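PBP domain-containing protein (PDB 3MUQ) is of unknown function but has the fold of a periplasmic binding protein and probably captures a small solute outside the cytoplasm. Local coordinates at residues Glu5-Ala10 and Gln214-Phe219; Ser14-Gly19 and Val36-Ala41; Gly19-Leu24 and Leu57-Ala62; Met132-Gln137 and Glu192-Pro197; Tyr198-Val203 and Ala218-Leu223. One frame throughout, in Å; residues are numbered along the deposited sequence.

Contact 1 (Glu5-Ala10 and Gln214-Phe219)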
# COMPACT_ATOMS: atom_id res chain seq x y z
N GLU A 5 10.33 -3.68 25.02
CA GLU A 5 10.41 -2.31 24.52
C GLU A 5 9.06 -1.82 23.97
O GLU A 5 8.45 -2.44 23.10
CB GLU A 5 11.52 -2.19 23.49
CG GLU A 5 12.61 -1.24 23.93
CD GLU A 5 12.08 0.15 24.05
OE1 GLU A 5 11.15 0.45 23.27
OE2 GLU A 5 12.57 0.92 24.90
N HIS A 6 8.58 -0.70 24.51
CA HIS A 6 7.17 -0.38 24.36
C HIS A 6 6.89 0.77 23.39
O HIS A 6 7.54 1.80 23.43
CB HIS A 6 6.53 -0.15 25.73
CG HIS A 6 6.41 -1.41 26.54
ND1 HIS A 6 5.28 -2.20 26.52
CD2 HIS A 6 7.30 -2.03 27.35
CE1 HIS A 6 5.48 -3.25 27.31
NE2 HIS A 6 6.69 -3.17 27.82
N VAL A 7 5.93 0.53 22.51
CA VAL A 7 5.55 1.50 21.50
C VAL A 7 4.09 1.85 21.72
O VAL A 7 3.24 0.97 21.75
CB VAL A 7 5.71 0.92 20.07
CG1 VAL A 7 5.38 1.99 19.03
CG2 VAL A 7 7.13 0.37 19.87
N ARG A 8 3.80 3.13 21.91
CA ARG A 8 2.43 3.56 22.13
C ARG A 8 1.85 4.11 20.83
O ARG A 8 2.41 5.04 20.24
CB ARG A 8 2.38 4.60 23.25
CG ARG A 8 2.93 4.10 24.57
CD ARG A 8 2.83 5.15 25.67
NE ARG A 8 3.70 6.30 25.42
CZ ARG A 8 4.94 6.22 24.98
NH1 ARG A 8 5.49 5.03 24.74
NH2 ARG A 8 5.65 7.33 24.76
N LEU A 9 0.73 3.54 20.40
CA LEU A 9 0.03 3.93 19.18
C LEU A 9 -1.32 4.54 19.52
O LEU A 9 -2.14 3.91 20.18
CB LEU A 9 -0.23 2.69 18.30
CG LEU A 9 -1.13 2.92 17.08
CD1 LEU A 9 -0.46 3.88 16.06
CD2 LEU A 9 -1.52 1.59 16.42
N ALA A 10 -1.55 5.78 19.07
CA ALA A 10 -2.90 6.35 19.14
C ALA A 10 -3.61 6.05 17.83
O ALA A 10 -3.04 6.27 16.74
CB ALA A 10 -2.86 7.88 19.40
N GLN A 214 12.56 5.16 17.85
CA GLN A 214 13.17 3.98 17.27
C GLN A 214 12.13 2.88 17.09
O GLN A 214 12.03 2.28 16.03
CB GLN A 214 14.31 3.47 18.14
CG GLN A 214 14.93 2.18 17.62
CD GLN A 214 16.20 1.79 18.36
OE1 GLN A 214 16.28 1.91 19.59
NE2 GLN A 214 17.20 1.33 17.62
N GLY A 215 11.36 2.62 18.15
CA GLY A 215 10.32 1.63 18.08
C GLY A 215 9.19 2.03 17.14
O GLY A 215 8.67 1.19 16.40
N ALA A 216 8.81 3.30 17.17
CA ALA A 216 7.74 3.80 16.30
C ALA A 216 8.15 3.72 14.82
O ALA A 216 7.37 3.30 13.96
CB ALA A 216 7.35 5.25 16.68
N LYS A 217 9.37 4.13 14.52
CA LYS A 217 9.81 4.01 13.13
C LYS A 217 9.95 2.54 12.69
O LYS A 217 9.66 2.21 11.54
CB LYS A 217 11.10 4.79 12.87
CG LYS A 217 11.41 4.79 11.36
CD LYS A 217 12.50 5.77 10.99
CE LYS A 217 12.75 5.74 9.48
NZ LYS A 217 13.30 4.42 9.06
N ALA A 218 10.38 1.65 13.58
CA ALA A 218 10.40 0.23 13.22
C ALA A 218 8.98 -0.28 12.85
O ALA A 218 8.81 -1.04 11.90
CB ALA A 218 11.00 -0.60 14.35
N PHE A 219 7.98 0.14 13.60
CA PHE A 219 6.61 -0.31 13.36
C PHE A 219 6.13 0.22 12.02
O PHE A 219 5.55 -0.52 11.22
CB PHE A 219 5.69 0.17 14.50
CG PHE A 219 4.31 -0.41 14.45
CD1 PHE A 219 4.09 -1.68 13.95
CD2 PHE A 219 3.23 0.31 14.94
CE1 PHE A 219 2.82 -2.22 13.92
CE2 PHE A 219 1.96 -0.21 14.91
CZ PHE A 219 1.76 -1.49 14.39

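Contact 2 (Ser14-Gly19 and Val36-Ala41)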
# COMPACT_ATOMS: atom_id res chain seq x y z
N SER A 14 -12.96 3.36 15.57
CA SER A 14 -13.27 2.57 14.38
C SER A 14 -12.21 1.51 14.15
O SER A 14 -12.51 0.32 14.06
CB SER A 14 -13.27 3.47 13.14
OG SER A 14 -14.52 4.09 12.96
N THR A 15 -10.97 1.98 14.05
CA THR A 15 -9.84 1.12 13.74
C THR A 15 -9.65 0.03 14.78
O THR A 15 -9.47 -1.15 14.45
CB THR A 15 -8.56 1.97 13.62
OG1 THR A 15 -8.76 2.99 12.63
CG2 THR A 15 -7.39 1.10 13.25
N TYR A 16 -9.70 0.42 16.05
CA TYR A 16 -9.56 -0.54 17.14
C TYR A 16 -10.60 -1.65 17.04
O TYR A 16 -10.29 -2.83 17.25
CB TYR A 16 -9.69 0.16 18.50
CG TYR A 16 -9.60 -0.79 19.69
CD1 TYR A 16 -8.38 -1.22 20.17
CD2 TYR A 16 -10.75 -1.25 20.32
CE1 TYR A 16 -8.29 -2.09 21.25
CE2 TYR A 16 -10.67 -2.12 21.40
CZ TYR A 16 -9.44 -2.53 21.86
OH TYR A 16 -9.36 -3.39 22.94
N HIS A 17 -11.84 -1.28 16.74
CA HIS A 17 -12.90 -2.28 16.71
C HIS A 17 -12.89 -3.10 15.43
O HIS A 17 -13.37 -4.23 15.42
CB HIS A 17 -14.26 -1.65 16.99
CG HIS A 17 -14.42 -1.20 18.40
ND1 HIS A 17 -15.13 -0.07 18.76
CD2 HIS A 17 -13.92 -1.70 19.55
CE1 HIS A 17 -15.08 0.08 20.07
NE2 HIS A 17 -14.35 -0.89 20.58
N SER A 18 -12.32 -2.53 14.37
CA SER A 18 -12.22 -3.20 13.09
C SER A 18 -11.53 -4.57 13.18
O SER A 18 -11.82 -5.47 12.40
CB SER A 18 -11.46 -2.31 12.09
OG SER A 18 -10.06 -2.46 12.24
N GLY A 19 -10.62 -4.73 14.14
CA GLY A 19 -9.85 -5.95 14.25
C GLY A 19 -8.52 -5.93 13.51
O GLY A 19 -7.70 -6.84 13.64
N VAL A 36 3.35 -3.24 21.17
CA VAL A 36 2.55 -2.06 20.86
C VAL A 36 1.33 -1.93 21.78
O VAL A 36 0.50 -2.83 21.83
CB VAL A 36 2.10 -2.08 19.37
CG1 VAL A 36 1.19 -0.89 19.03
CG2 VAL A 36 3.32 -2.09 18.46
N ASP A 37 1.24 -0.83 22.52
CA ASP A 37 0.01 -0.51 23.27
C ASP A 37 -0.87 0.38 22.40
O ASP A 37 -0.42 1.40 21.89
CB ASP A 37 0.29 0.25 24.58
CG ASP A 37 1.05 -0.60 25.61
OD1 ASP A 37 1.01 -1.84 25.54
OD2 ASP A 37 1.68 0.01 26.50
N VAL A 38 -2.12 -0.01 22.22
CA VAL A 38 -3.06 0.76 21.42
C VAL A 38 -3.96 1.61 22.33
O VAL A 38 -4.53 1.11 23.30
CB VAL A 38 -3.93 -0.15 20.56
CG1 VAL A 38 -4.83 0.67 19.64
CG2 VAL A 38 -3.07 -1.07 19.74
N ILE A 39 -4.04 2.90 22.04
CA ILE A 39 -4.96 3.78 22.73
C ILE A 39 -5.91 4.36 21.68
O ILE A 39 -5.50 5.15 20.82
CB ILE A 39 -4.24 4.94 23.46
CG1 ILE A 39 -3.24 4.41 24.49
CG2 ILE A 39 -5.26 5.85 24.15
CD1 ILE A 39 -1.88 4.17 23.95
N ALA A 40 -7.17 3.97 21.77
CA ALA A 40 -8.14 4.28 20.73
C ALA A 40 -9.09 5.38 21.17
O ALA A 40 -9.66 5.32 22.25
CB ALA A 40 -8.92 3.03 20.36
N ALA A 41 -9.24 6.39 20.33
CA ALA A 41 -10.09 7.52 20.64
C ALA A 41 -10.62 8.13 19.35
O ALA A 41 -10.45 7.55 18.27
CB ALA A 41 -9.31 8.57 21.45

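Contact 3 (Gly19-Leu24 and Leu57-Ala62)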
# COMPACT_ATOMS: atom_id res chain seq x y z
N GLY A 19 -10.62 -4.73 14.14
CA GLY A 19 -9.85 -5.95 14.25
C GLY A 19 -8.52 -5.93 13.51
O GLY A 19 -7.70 -6.84 13.64
N LEU A 20 -8.28 -4.87 12.73
CA LEU A 20 -7.03 -4.73 11.99
C LEU A 20 -5.78 -5.04 12.83
O LEU A 20 -4.92 -5.82 12.42
CB LEU A 20 -6.91 -3.32 11.42
CG LEU A 20 -5.58 -2.98 10.71
CD1 LEU A 20 -5.35 -3.83 9.46
CD2 LEU A 20 -5.54 -1.49 10.38
N LEU A 21 -5.69 -4.42 13.99
CA LEU A 21 -4.49 -4.51 14.80
C LEU A 21 -4.28 -5.92 15.38
O LEU A 21 -3.14 -6.37 15.55
CB LEU A 21 -4.49 -3.42 15.87
CG LEU A 21 -4.35 -2.04 15.20
CD1 LEU A 21 -4.73 -0.88 16.10
CD2 LEU A 21 -2.93 -1.87 14.66
N ASP A 22 -5.38 -6.60 15.66
CA ASP A 22 -5.32 -7.99 16.12
C ASP A 22 -4.66 -8.86 15.08
O ASP A 22 -4.09 -9.90 15.40
CB ASP A 22 -6.72 -8.51 16.43
CG ASP A 22 -7.36 -7.80 17.59
OD1 ASP A 22 -6.63 -7.16 18.37
OD2 ASP A 22 -8.60 -7.88 17.72
N TYR A 23 -4.74 -8.43 13.83
CA TYR A 23 -4.16 -9.15 12.71
C TYR A 23 -2.66 -8.85 12.56
O TYR A 23 -1.89 -9.71 12.14
CB TYR A 23 -4.89 -8.74 11.43
CG TYR A 23 -4.88 -9.76 10.32
CD1 TYR A 23 -6.07 -10.23 9.76
CD2 TYR A 23 -3.68 -10.25 9.81
CE1 TYR A 23 -6.06 -11.16 8.73
CE2 TYR A 23 -3.66 -11.19 8.78
CZ TYR A 23 -4.85 -11.64 8.25
OH TYR A 23 -4.84 -12.57 7.23
N LEU A 24 -2.26 -7.63 12.88
CA LEU A 24 -0.88 -7.17 12.66
C LEU A 24 0.08 -7.40 13.83
O LEU A 24 1.21 -7.85 13.65
CB LEU A 24 -0.89 -5.66 12.37
CG LEU A 24 -1.77 -5.26 11.20
CD1 LEU A 24 -1.58 -3.79 10.91
CD2 LEU A 24 -1.41 -6.10 9.98
N LEU A 57 3.43 7.30 17.95
CA LEU A 57 2.96 7.49 16.59
C LEU A 57 1.44 7.38 16.53
O LEU A 57 0.80 6.91 17.48
CB LEU A 57 3.63 6.51 15.61
CG LEU A 57 3.13 5.06 15.54
CD1 LEU A 57 3.79 4.32 14.37
CD2 LEU A 57 3.36 4.30 16.86
N VAL A 58 0.86 7.81 15.41
CA VAL A 58 -0.59 7.79 15.24
C VAL A 58 -1.01 7.10 13.95
O VAL A 58 -0.27 7.09 12.95
CB VAL A 58 -1.20 9.22 15.25
CG1 VAL A 58 -0.88 9.96 16.55
CG2 VAL A 58 -0.71 9.99 14.04
N MSE A 59 -2.20 6.53 13.96
CA MSE A 59 -2.77 5.92 12.77
C MSE A 59 -4.21 6.38 12.63
O MSE A 59 -5.04 6.01 13.45
CB MSE A 59 -2.72 4.40 12.88
CG MSE A 59 -3.36 3.66 11.69
SE MSE A 59 -3.39 1.72 11.96
CE MSE A 59 -1.45 1.41 12.11
N THR A 60 -4.49 7.19 11.63
CA THR A 60 -5.84 7.69 11.42
C THR A 60 -6.20 7.62 9.92
O THR A 60 -5.36 7.23 9.09
CB THR A 60 -6.00 9.15 11.92
OG1 THR A 60 -5.02 9.98 11.29
CG2 THR A 60 -5.80 9.24 13.42
N HIS A 61 -7.43 7.97 9.59
CA HIS A 61 -7.87 7.98 8.21
C HIS A 61 -8.62 9.28 7.92
O HIS A 61 -9.78 9.27 7.53
CB HIS A 61 -8.74 6.75 7.92
CG HIS A 61 -9.83 6.53 8.92
ND1 HIS A 61 -9.64 5.82 10.09
CD2 HIS A 61 -11.13 6.92 8.93
CE1 HIS A 61 -10.77 5.79 10.78
NE2 HIS A 61 -11.69 6.45 10.10
N ALA A 62 -7.92 10.40 8.14
CA ALA A 62 -8.46 11.76 7.99
C ALA A 62 -7.40 12.65 7.36
O ALA A 62 -6.69 13.37 8.06
CB ALA A 62 -8.89 12.31 9.35

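Contact 4 (Met132-Gln137 and Glu192-Pro197)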
# COMPACT_ATOMS: atom_id res chain seq x y z
N MSE A 132 -21.38 -3.27 9.52
CA MSE A 132 -22.07 -3.17 10.82
C MSE A 132 -22.02 -1.77 11.42
O MSE A 132 -22.96 -1.34 12.09
CB MSE A 132 -21.54 -4.21 11.80
CG MSE A 132 -21.64 -5.64 11.27
SE MSE A 132 -23.45 -6.18 10.68
CE MSE A 132 -23.78 -4.91 9.31
N GLY A 133 -20.93 -1.07 11.16
CA GLY A 133 -20.80 0.30 11.60
C GLY A 133 -21.85 1.19 10.97
O GLY A 133 -22.43 2.04 11.63
N PHE A 134 -22.10 1.00 9.68
CA PHE A 134 -23.09 1.82 9.00
C PHE A 134 -24.47 1.53 9.55
O PHE A 134 -25.24 2.45 9.80
CB PHE A 134 -23.06 1.59 7.49
CG PHE A 134 -21.82 2.11 6.82
CD1 PHE A 134 -21.17 3.23 7.31
CD2 PHE A 134 -21.32 1.50 5.68
CE1 PHE A 134 -20.04 3.72 6.69
CE2 PHE A 134 -20.19 1.98 5.05
CZ PHE A 134 -19.54 3.09 5.56
N TRP A 135 -24.80 0.25 9.75
CA TRP A 135 -26.08 -0.07 10.36
C TRP A 135 -26.20 0.64 11.70
O TRP A 135 -27.23 1.23 12.00
CB TRP A 135 -26.30 -1.58 10.53
CG TRP A 135 -26.55 -2.32 9.23
CD1 TRP A 135 -25.80 -3.34 8.72
CD2 TRP A 135 -27.59 -2.07 8.27
NE1 TRP A 135 -26.30 -3.75 7.51
CE2 TRP A 135 -27.40 -3.00 7.21
CE3 TRP A 135 -28.65 -1.16 8.20
CZ2 TRP A 135 -28.24 -3.04 6.10
CZ3 TRP A 135 -29.49 -1.21 7.10
CH2 TRP A 135 -29.28 -2.13 6.06
N ALA A 136 -25.14 0.57 12.51
CA ALA A 136 -25.17 1.22 13.82
C ALA A 136 -25.44 2.73 13.68
O ALA A 136 -26.24 3.29 14.42
CB ALA A 136 -23.89 0.97 14.60
N GLN A 137 -24.79 3.37 12.71
CA GLN A 137 -25.01 4.79 12.48
C GLN A 137 -26.42 5.12 12.02
O GLN A 137 -26.93 6.19 12.31
CB GLN A 137 -24.01 5.34 11.47
CG GLN A 137 -22.59 5.41 12.00
CD GLN A 137 -21.60 5.72 10.90
OE1 GLN A 137 -21.68 6.76 10.25
NE2 GLN A 137 -20.65 4.80 10.69
N GLU A 192 -18.13 9.98 1.13
CA GLU A 192 -16.77 10.02 1.66
C GLU A 192 -16.55 8.97 2.74
O GLU A 192 -15.42 8.64 3.07
CB GLU A 192 -16.42 11.42 2.16
CG GLU A 192 -16.29 12.43 1.02
CD GLU A 192 -15.73 13.78 1.46
OE1 GLU A 192 -16.31 14.41 2.38
OE2 GLU A 192 -14.72 14.23 0.86
N LYS A 193 -17.63 8.45 3.29
CA LYS A 193 -17.52 7.35 4.24
C LYS A 193 -17.04 6.06 3.56
O LYS A 193 -16.54 5.16 4.23
CB LYS A 193 -18.86 7.09 4.93
CG LYS A 193 -19.41 8.27 5.69
CD LYS A 193 -20.30 7.79 6.82
CE LYS A 193 -21.49 8.69 7.01
NZ LYS A 193 -21.10 10.12 7.09
N LEU A 194 -17.20 5.99 2.24
CA LEU A 194 -16.89 4.77 1.49
C LEU A 194 -15.42 4.71 1.05
O LEU A 194 -14.93 3.66 0.62
CB LEU A 194 -17.82 4.64 0.27
CG LEU A 194 -19.31 4.39 0.57
CD1 LEU A 194 -20.14 4.31 -0.72
CD2 LEU A 194 -19.52 3.13 1.39
N PHE A 195 -14.73 5.84 1.17
CA PHE A 195 -13.33 5.90 0.77
C PHE A 195 -12.45 6.44 1.90
O PHE A 195 -12.56 7.60 2.30
CB PHE A 195 -13.17 6.74 -0.50
CG PHE A 195 -11.81 6.63 -1.13
CD1 PHE A 195 -11.50 5.55 -1.95
CD2 PHE A 195 -10.84 7.58 -0.89
CE1 PHE A 195 -10.24 5.44 -2.54
CE2 PHE A 195 -9.57 7.47 -1.47
CZ PHE A 195 -9.28 6.40 -2.29
N ASN A 196 -11.59 5.59 2.42
CA ASN A 196 -10.76 5.96 3.56
C ASN A 196 -9.29 5.63 3.36
O ASN A 196 -8.89 4.48 3.50
CB ASN A 196 -11.26 5.29 4.83
CG ASN A 196 -12.53 5.93 5.35
OD1 ASN A 196 -12.49 7.02 5.93
ND2 ASN A 196 -13.66 5.27 5.12
N PRO A 197 -8.49 6.64 3.04
CA PRO A 197 -7.03 6.53 3.03
C PRO A 197 -6.53 6.53 4.48
O PRO A 197 -6.90 7.42 5.25
CB PRO A 197 -6.58 7.83 2.36
CG PRO A 197 -7.85 8.66 2.13
CD PRO A 197 -8.94 8.04 2.92

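Contact 5 (Tyr198-Val203 and Ala218-Leu223)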
# COMPACT_ATOMS: atom_id res chain seq x y z
N TYR A 198 -5.70 5.56 4.84
CA TYR A 198 -5.11 5.48 6.17
C TYR A 198 -3.67 5.95 6.17
O TYR A 198 -2.90 5.59 5.28
CB TYR A 198 -5.11 4.03 6.67
CG TYR A 198 -6.44 3.59 7.21
CD1 TYR A 198 -7.53 3.43 6.37
CD2 TYR A 198 -6.62 3.35 8.57
CE1 TYR A 198 -8.76 3.05 6.85
CE2 TYR A 198 -7.85 2.95 9.06
CZ TYR A 198 -8.91 2.80 8.20
OH TYR A 198 -10.14 2.41 8.67
N GLN A 199 -3.31 6.74 7.17
CA GLN A 199 -1.91 7.11 7.35
C GLN A 199 -1.41 6.73 8.73
O GLN A 199 -2.14 6.80 9.73
CB GLN A 199 -1.69 8.61 7.17
CG GLN A 199 -1.74 9.10 5.75
CD GLN A 199 -0.99 10.40 5.58
OE1 GLN A 199 0.17 10.41 5.16
NE2 GLN A 199 -1.65 11.51 5.90
N VAL A 200 -0.14 6.38 8.77
CA VAL A 200 0.56 6.21 10.03
C VAL A 200 1.62 7.30 10.04
O VAL A 200 2.36 7.49 9.05
CB VAL A 200 1.19 4.80 10.15
CG1 VAL A 200 2.01 4.47 8.91
CG2 VAL A 200 2.07 4.70 11.40
N ILE A 201 1.67 8.05 11.14
CA ILE A 201 2.57 9.20 11.25
C ILE A 201 3.30 9.20 12.58
O ILE A 201 2.68 9.05 13.65
CB ILE A 201 1.78 10.52 11.12
CG1 ILE A 201 0.85 10.44 9.90
CG2 ILE A 201 2.73 11.72 11.03
CD1 ILE A 201 -0.11 11.63 9.78
N LEU A 202 4.61 9.37 12.52
CA LEU A 202 5.45 9.36 13.70
C LEU A 202 5.38 10.69 14.45
O LEU A 202 5.37 11.75 13.83
CB LEU A 202 6.89 9.13 13.28
CG LEU A 202 7.10 7.89 12.42
CD1 LEU A 202 8.59 7.75 12.08
CD2 LEU A 202 6.56 6.66 13.14
N VAL A 203 5.37 10.62 15.77
CA VAL A 203 5.48 11.84 16.55
C VAL A 203 6.87 12.44 16.35
O VAL A 203 7.88 11.72 16.40
CB VAL A 203 5.15 11.60 18.04
CG1 VAL A 203 5.49 12.84 18.88
CG2 VAL A 203 3.65 11.16 18.18
N ALA A 218 10.38 1.65 13.58
CA ALA A 218 10.40 0.23 13.22
C ALA A 218 8.98 -0.28 12.85
O ALA A 218 8.81 -1.04 11.90
CB ALA A 218 11.00 -0.60 14.35
N PHE A 219 7.98 0.14 13.60
CA PHE A 219 6.61 -0.31 13.36
C PHE A 219 6.13 0.22 12.02
O PHE A 219 5.55 -0.52 11.22
CB PHE A 219 5.69 0.17 14.50
CG PHE A 219 4.31 -0.41 14.45
CD1 PHE A 219 4.09 -1.68 13.95
CD2 PHE A 219 3.23 0.31 14.94
CE1 PHE A 219 2.82 -2.22 13.92
CE2 PHE A 219 1.96 -0.21 14.91
CZ PHE A 219 1.76 -1.49 14.39
N SER A 220 6.39 1.50 11.77
CA SER A 220 5.99 2.12 10.51
C SER A 220 6.70 1.46 9.34
O SER A 220 6.05 1.09 8.38
CB SER A 220 6.28 3.63 10.52
OG SER A 220 5.97 4.20 9.26
N ASP A 221 8.03 1.32 9.42
CA ASP A 221 8.81 0.63 8.39
C ASP A 221 8.24 -0.77 8.14
O ASP A 221 8.04 -1.19 7.00
CB ASP A 221 10.29 0.51 8.81
CG ASP A 221 11.01 1.84 8.81
OD1 ASP A 221 10.50 2.79 8.18
OD2 ASP A 221 12.09 1.92 9.43
N TRP A 222 7.96 -1.50 9.21
CA TRP A 222 7.41 -2.85 9.07
C TRP A 222 6.04 -2.81 8.37
O TRP A 222 5.76 -3.61 7.48
CB TRP A 222 7.30 -3.50 10.45
CG TRP A 222 6.78 -4.92 10.47
CD1 TRP A 222 7.53 -6.07 10.40
CD2 TRP A 222 5.42 -5.34 10.62
NE1 TRP A 222 6.71 -7.18 10.49
CE2 TRP A 222 5.41 -6.76 10.62
CE3 TRP A 222 4.20 -4.66 10.76
CZ2 TRP A 222 4.23 -7.52 10.74
CZ3 TRP A 222 3.03 -5.41 10.88
CH2 TRP A 222 3.05 -6.83 10.87
N LEU A 223 5.19 -1.86 8.76
CA LEU A 223 3.85 -1.76 8.19
C LEU A 223 3.83 -1.52 6.69
O LEU A 223 2.92 -2.02 5.99
CB LEU A 223 3.04 -0.65 8.88
CG LEU A 223 2.62 -0.89 10.33
CD1 LEU A 223 2.15 0.43 10.97
CD2 LEU A 223 1.54 -1.95 10.38
O HOH W 1 5.04 6.76 9.56

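Contact 1 (Glu5-Ala10 and Gln214-Phe219)
Val7 meets helix 213-224 at the backbone of the helix. Its CG2 methyl sits 3.8 Å from the carbonyl carbon of Gly215, which offers the strand bare main chain, while CG1 lies 4.0 Å from CA of Ala216. The two methyls straddle the turn because chi1 of -177° sets CG1 opposite the backbone N and leaves CG2 beside it. Two residues on, Leu9 reaches a different level of the helix: its CD2 comes to the edge of the Phe219 ring, 4.2 Å from CE2 and near the ring plane, and the two side chains cross at about a right angle. Strand and helix axes approach to 7.9 Å at an angle of 65°, so the strand runs steeply across the helix and Val7 and Leu9 touch successive turns.

Farther out, Leu57 of the adjacent strand touches both Val7 and Leu9, and the ring of Phe28 meets that of Phe219. Asn212 ties the two segments together at the N-terminal end of the helix, its ND2 bonding to the carbonyl of His6 and its OD1 receiving the amide of Gly215. From the same helix, Lys217 and Ala218 pack against Arg172 and Leu176 of the second subunit, respectively. Apolar and buried, the direct contact depends on shape and the exclusion of water, whereas its polar fastening comes from a side chain outside both segments.

Contact 2 (Ser14-Gly19 and Val36-Ala41)
With chi1 at 178°, CG of Tyr16 stands opposite its backbone N and the ring swings out over strand 35-41; Val38, at -175°, presents its CG1 methyl to it. That methyl arrives at the ring edge, near the plane, 4.1 Å from CD1. Nearer the root of the tyrosine the packing is tighter: CB of Ala40 lies 3.5 Å from CB of Tyr16 and 3.9 Å from its CG, approaching obliquely. Strand residues two apart thus divide the tyrosine between them, Ala40 taking its base and Val38 its rim. At another edge of the ring, NE2 of His17 lies in plane.

Near the end of the short helix that carries the tyrosine, the hydroxyl of Ser18 donates to the carbonyl O of Thr15, with OG 2.6 Å from that oxygen and tilted 16° from the carbonyl plane. The same OG is also bonded to the amide of Leu20, linking the end of one helix to the start of the next. The side chain of Val38 also touches Leu21 and Leu25 of helix 20-32. Strands 6-12 and 35-41 are parallel neighbours joined through these helices, a beta-alpha-beta crossover, as in the alpha/beta lobes of periplasmic binding proteins.

Contact 3 (Gly19-Leu24 and Leu57-Ala62)
No ring or other flat group mediates between Met59 and the pair Leu20 and Leu21; the meeting is one of branched methyls with a flexible selenoether chain. Met59 is a selenomethionine, and its side chain leaves strand 57-60 fully stretched, with chi1 177° and chi2 -175°, before bending at the selenium with chi3 -61°. The stretched part carries SE across the gap to helix 20-32, where it lies 4.2 Å from CD2 of Leu20. The final bend then brings CE to within 4.4 Å of CD2 of Leu21. One long side chain therefore spans backbones whose nearest CA atoms, those of Leu21 and Met59, are 10.8 Å apart.

Both leucines are buried, and other apolar side chains join them: Leu9 and Leu223 also touch Met59, while Phe235 of helix 226-236 packs on Leu20. On the strand itself, the carbonyl of Met59 accepts a bond from the hydroxyl of Thr11. Farther along the same segment, the His61 ring meets that of Tyr198. Gly19, with its positive phi, makes the turn that ends helix 13-18 and stands at the N-cap of helix 20-32. Helix laid over a central strand through aliphatic side chains is the layered alpha/beta architecture of a binding-protein lobe.

Contact 4 (Met132-Gln137 and Glu192-Pro197)
Phe134 slides past the aliphatic part of Lys193, the two side chains running in opposite directions with CE1 of the ring 4.0 Å from CB of the lysine. At the ring edge, and in its plane, the carbonyl O of Lys193 stands 3.9 Å from CZ, an approach that points the oxygen toward the weakly positive rim of the aromatic group. Leu194 completes the grip, its CD2 lying obliquely 3.9 Å from CE2 of the phenylalanine. Beyond the ring, the bends at chi3 and chi4 of Lys193 fold its chain beside Gln137, whose OE1 is 3.8 Å from CE.

The lysine carbonyl has further polar company, although both bonds are weak: ND2 of Asn196 lies 3.0 Å from Lys193 O, with a strongly bent N-H...O angle of 120°, and Lys130 NZ supplies the other. Leu105 of helix 104-113 touches both Phe134 and Gln137, and Val104 of that helix touches Leu194. The strand that starts at Phe195 pairs antiparallel with strand 78-90. Here helix 126-138 meets the start of strand 195-203, which runs back into the large mixed sheet, a place consistent with the passage between lobes in a two-lobed periplasmic binding protein.

Contact 5 (Tyr198-Val203 and Ala218-Leu223)
In the layer where helix 213-224 covers the large mixed sheet, Val200 and Leu202 of strand 195-203 meet Ser220 and Leu223. The axes run nearly antiparallel, at 156°, and come within 9.2 Å. Val200 divides its methyls between two turns of the helix: CG1, lodged between the backbone N and the carbonyl carbon with chi1 51°, lies 4.0 Å from OG of Ser220, while CG2 reaches to 4.3 Å from CD1 of Leu223. Leu202 approaches Ser220 from further along the strand, placing CD2 4.0 Å from its CB. Leu223 turns the same CD1 to a face of the Phe219 ring, 3.8 Å above the plane and over its centre.

Strand and helix follow each other in the chain, so the chain doubles back and the helix lies against the strand that precedes it, an alpha/beta unit late in the binding-protein fold. A water joins them through polar atoms as well, donating to the carbonyl O of Val200 and accepting from Ser220 OG at 2.7 Å. That hydroxyl is also bonded to NH1 of Arg79, and the same guanidinium nitrogen forms a salt bridge with OD1 of Asp221. Asp221 also packs on Arg172 of the second subunit.

Overall arrangement
Contacts 1 and 5 have centres about 8 Å apart and share Ala218 and Phe219, since both use helix 213-224 against the same sheet. Contacts 2 and 3, centred about 6 Å apart, meet through Gly19 and through Thr15 CG2, which lies 4.2 Å from Met59 SE. Strand pairing connects the two groups: Val7 O lies 2.8 Å from Asp37 N, Ala10 O 2.9 Å from Met59 N, and Val58 O 2.8 Å from Ile201 N. Contact 4 stands apart, about 28 Å from contact 1 between centres, yet continues along strand 195-203 into contact 5 and touches contact 3 through His61. No ligand marks a site; the cleft of relatives lies between the lobes.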